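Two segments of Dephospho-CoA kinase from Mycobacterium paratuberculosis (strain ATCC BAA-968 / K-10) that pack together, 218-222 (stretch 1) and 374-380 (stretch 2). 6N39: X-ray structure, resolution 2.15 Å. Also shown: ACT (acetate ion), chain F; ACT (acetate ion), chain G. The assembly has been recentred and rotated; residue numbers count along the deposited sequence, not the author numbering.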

ATOM      1  N   PRO A 218      14.198   4.801 -12.802  1.00 55.88           N
ATOM      2  CA  PRO A 218      15.172   5.077 -13.866  1.00 61.16           C
ATOM      3  C   PRO A 218      14.575   4.762 -15.225  1.00 56.31           C
ATOM      4  O   PRO A 218      13.540   4.111 -15.347  1.00 52.06           O
ATOM      5  CB  PRO A 218      16.349   4.146 -13.550  1.00 68.22           C
ATOM      6  CG  PRO A 218      16.101   3.647 -12.154  1.00 71.12           C
ATOM      7  CD  PRO A 218      14.619   3.674 -11.953  1.00 60.61           C
ATOM      8  N   VAL A 219      15.255   5.238 -16.272  1.00 55.12           N
ATOM      9  CA  VAL A 219      14.808   4.960 -17.634  1.00 62.77           C
ATOM     10  C   VAL A 219      15.191   3.562 -18.093  1.00 63.92           C
ATOM     11  O   VAL A 219      14.807   3.156 -19.196  1.00 81.54           O
ATOM     12  CB  VAL A 219      15.371   6.042 -18.580  1.00 74.68           C
ATOM     13  CG1 VAL A 219      14.594   6.100 -19.897  1.00 72.18           C
ATOM     14  CG2 VAL A 219      15.333   7.387 -17.885  1.00 82.15           C
ATOM     15  N   ARG A 220      15.917   2.804 -17.277  1.00 64.55           N
ATOM     16  CA  ARG A 220      16.412   1.500 -17.708  1.00 64.59           C
ATOM     17  C   ARG A 220      15.274   0.487 -17.782  1.00 51.68           C
ATOM     18  O   ARG A 220      14.522   0.308 -16.825  1.00 47.20           O
ATOM     19  CB  ARG A 220      17.498   1.002 -16.752  1.00 60.50           C
ATOM     20  N   LEU A 221      15.146  -0.176 -18.922  1.00 47.48           N
ATOM     21  CA  LEU A 221      14.252  -1.323 -19.008  1.00 48.19           C
ATOM     22  C   LEU A 221      14.792  -2.477 -18.169  1.00 55.02           C
ATOM     23  O   LEU A 221      16.004  -2.709 -18.113  1.00 54.99           O
ATOM     24  CB  LEU A 221      14.107  -1.755 -20.464  1.00 47.02           C
ATOM     25  CG  LEU A 221      13.598  -0.627 -21.369  1.00 51.54           C
ATOM     26  CD1 LEU A 221      13.651  -1.041 -22.822  1.00 47.30           C
ATOM     27  CD2 LEU A 221      12.170  -0.247 -20.954  1.00 52.28           C
ATOM     28  N   VAL A 222      13.891  -3.196 -17.510  1.00 50.02           N
ATOM     29  CA  VAL A 222      14.261  -4.394 -16.757  1.00 45.34           C
ATOM     30  C   VAL A 222      13.392  -5.545 -17.245  1.00 51.28           C
ATOM     31  O   VAL A 222      12.300  -5.331 -17.797  1.00 48.87           O
ATOM     32  CB  VAL A 222      14.126  -4.187 -15.231  1.00 47.29           C
ATOM     33  CG1 VAL A 222      15.052  -3.069 -14.759  1.00 48.23           C
ATOM     34  CG2 VAL A 222      12.657  -3.931 -14.825  1.00 41.50           C
ATOM     35  N   VAL A 374      10.126  -0.963 -30.131  1.00 51.23           N
ATOM     36  CA  VAL A 374      10.069   0.489 -29.984  1.00 49.81           C
ATOM     37  C   VAL A 374      10.714   0.914 -28.669  1.00 51.73           C
ATOM     38  O   VAL A 374      11.491   1.878 -28.624  1.00 52.33           O
ATOM     39  CB  VAL A 374       8.618   0.996 -30.076  1.00 50.59           C
ATOM     40  CG1 VAL A 374       8.561   2.457 -29.677  1.00 53.43           C
ATOM     41  CG2 VAL A 374       8.071   0.822 -31.485  1.00 51.30           C
ATOM     42  N   LYS A 375      10.401   0.199 -27.581  1.00 47.70           N
ATOM     43  CA  LYS A 375      10.960   0.552 -26.280  1.00 44.98           C
ATOM     44  C   LYS A 375      12.478   0.436 -26.275  1.00 49.06           C
ATOM     45  O   LYS A 375      13.169   1.293 -25.716  1.00 56.41           O
ATOM     46  CB  LYS A 375      10.360  -0.326 -25.178  1.00 44.43           C
ATOM     47  CG  LYS A 375       8.892  -0.061 -24.891  1.00 47.68           C
ATOM     48  CD  LYS A 375       8.573  -0.328 -23.435  1.00 49.78           C
ATOM     49  CE  LYS A 375       7.751  -1.578 -23.250  1.00 44.80           C
ATOM     50  NZ  LYS A 375       7.530  -1.848 -21.799  1.00 44.59           N
ATOM     51  N   ARG A 376      13.016  -0.631 -26.872  1.00 51.00           N
ATOM     52  CA  ARG A 376      14.467  -0.789 -26.925  1.00 48.34           C
ATOM     53  C   ARG A 376      15.114   0.325 -27.727  1.00 55.36           C
ATOM     54  O   ARG A 376      16.176   0.840 -27.351  1.00 58.31           O
ATOM     55  CB  ARG A 376      14.832  -2.143 -27.527  1.00 60.81           C
ATOM     56  CG  ARG A 376      14.353  -3.323 -26.704  1.00 65.14           C
ATOM     57  CD  ARG A 376      15.502  -4.007 -26.005  1.00 73.22           C
ATOM     58  NE  ARG A 376      15.065  -5.119 -25.161  1.00 76.92           N
ATOM     59  CZ  ARG A 376      14.673  -6.306 -25.621  1.00 82.13           C
ATOM     60  NH1 ARG A 376      14.302  -7.255 -24.769  1.00 84.44           N
ATOM     61  NH2 ARG A 376      14.643  -6.548 -26.927  1.00 78.85           N
ATOM     62  N   SER A 377      14.498   0.709 -28.846  1.00 58.49           N
ATOM     63  CA  SER A 377      15.062   1.814 -29.610  1.00 63.64           C
ATOM     64  C   SER A 377      15.045   3.098 -28.787  1.00 61.68           C
ATOM     65  O   SER A 377      16.034   3.849 -28.758  1.00 58.72           O
ATOM     66  CB  SER A 377      14.298   1.987 -30.918  1.00 65.36           C
ATOM     67  OG  SER A 377      14.813   3.072 -31.667  1.00 72.46           O
ATOM     68  N   ALA A 378      13.936   3.345 -28.085  1.00 54.47           N
ATOM     69  CA  ALA A 378      13.839   4.536 -27.250  1.00 49.89           C
ATOM     70  C   ALA A 378      14.898   4.533 -26.160  1.00 54.93           C
ATOM     71  O   ALA A 378      15.545   5.554 -25.911  1.00 53.98           O
ATOM     72  CB  ALA A 378      12.442   4.636 -26.637  1.00 47.10           C
ATOM     73  N   GLU A 379      15.080   3.397 -25.484  1.00 54.24           N
ATOM     74  CA  GLU A 379      16.089   3.328 -24.430  1.00 57.54           C
ATOM     75  C   GLU A 379      17.475   3.580 -24.996  1.00 58.99           C
ATOM     76  O   GLU A 379      18.260   4.343 -24.416  1.00 58.65           O
ATOM     77  CB  GLU A 379      16.044   1.972 -23.721  1.00 50.75           C
ATOM     78  CG  GLU A 379      16.985   1.875 -22.514  1.00 58.11           C
ATOM     79  CD  GLU A 379      17.111   0.460 -21.969  1.00 64.66           C
ATOM     80  OE1 GLU A 379      17.499   0.301 -20.789  1.00 69.45           O
ATOM     81  OE2 GLU A 379      16.842  -0.497 -22.729  1.00 68.95           O
ATOM     82  N   GLN A 380      17.786   2.963 -26.144  1.00 59.30           N
ATOM     83  CA  GLN A 380      19.102   3.138 -26.753  1.00 69.91           C
ATOM     84  C   GLN A 380      19.365   4.600 -27.095  1.00 71.59           C
ATOM     85  O   GLN A 380      20.456   5.121 -26.837  1.00 69.84           O
ATOM     86  CB  GLN A 380      19.219   2.272 -28.011  1.00 77.72           C
ATOM     87  CG  GLN A 380      20.643   2.033 -28.487  1.00 91.19           C
ATOM     88  CD  GLN A 380      21.349   0.958 -27.671  1.00104.73           C
ATOM     89  OE1 GLN A 380      20.733   0.297 -26.829  1.00109.30           O
ATOM     90  NE2 GLN A 380      22.641   0.776 -27.920  1.00109.26           N
TER
HETATM   91  C   ACT F 505      15.833  -5.719 -22.071  1.00 70.49           C
HETATM   92  O   ACT F 505      16.091  -4.703 -22.801  1.00 69.54           O
HETATM   93  OXT ACT F 505      15.307  -6.826 -22.411  1.00 75.19           O
HETATM   94  CH3 ACT F 505      16.216  -5.576 -20.540  1.00 57.80           C
HETATM   95  C   ACT G 506       7.637   1.369 -20.449  1.00 60.99           C
HETATM   96  O   ACT G 506       8.330   2.142 -21.195  1.00 53.10           O
HETATM   97  OXT ACT G 506       7.908   0.194 -20.005  1.00 40.76           O
HETATM   98  CH3 ACT G 506       6.238   1.930 -20.011  1.00 65.60           C
HETATM   99  O   HOH W   1      17.914  -2.230 -20.069  1.00 62.97           O

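This is a small contact in which one leucine and one glutamate do most of the work: Leu221, from an extended segment, lays its side chain along a helix, and Glu379, from that helix, reaches back to bond the leucine's own backbone.

The two pieces lie far apart in sequence, and together they bury 240 Å² of surface. Stretch 2 is helical throughout, part of a longer helix, with its regular ladder intact: Glu379 N donates to Lys375 O at 2.9 Å, and Ala378 N and Gln380 N make the equivalent bonds one turn back. Stretch 1 is mostly loop. The CA atoms of Arg220 and Glu379, the nearest pair across the interface, stand 7.0 Å apart, and no backbone-to-backbone hydrogen bond crosses that space. The hydrogen bond across it is made by a side chain.

The polar bridge is Glu379. Its CA-to-CB bond points toward the other stretch, and both chi1 and chi2 are t, so the chain is nearly fully extended and carries its carboxylate well clear of the helix. At the end of that reach, Leu221 N donates a hydrogen bond to Glu379 OE1 at 3.0 Å, with an N-H...acceptor angle of 151°. A carboxylate is a strong acceptor, and here it accepts the amide of Leu221. The same oxygen also takes a hydrogen bond from a water, at 2.7 Å from Glu379 OE1 to the water oxygen, and this water donates as well to Leu221 O, its oxygen 2.8 Å away. Both backbone polar groups of Leu221 are thus tied to one carboxylate oxygen, the NH directly and the carbonyl through water.

The apolar half of the contact is Leu221 itself, whose CA-to-CB bond points toward the helix. In its m, t rotamer it sends CD1 to the helix surface, 4.1 Å from Lys375 CB and 3.7 Å from Lys375 O. That carbonyl already has its helical partner, so the methyl group rests against a backbone oxygen engaged within the helix. Leu221 CD1 also comes within 3.2 Å of Glu379 OE2, a close approach of a methyl group to a carboxylate oxygen that offers packing and no hydrogen bond.

The neighbours contribute less. Arg220 CA lies 3.5 Å from Glu379 OE1, but its CA-to-CB bond points away overall and its side chain is not modelled beyond CB, so its guanidinium cannot be placed. Val219 makes a marginal contact, its O 4.2 Å from Glu379 CG.

The charged ends of Lys375 and Arg376 meet acetate, probably from the crystallisation liquor. Arg376 NE donates to O and Arg376 NH1 to OXT of the chain F acetate, both at 2.6 Å, a two-point match of guanidinium and carboxylate. Lys375 NZ donates to OXT of the chain G acetate at 2.7 Å.

The rule to read here is economy: one residue supplies both the apolar side chain and the amide that holds the partner's acid.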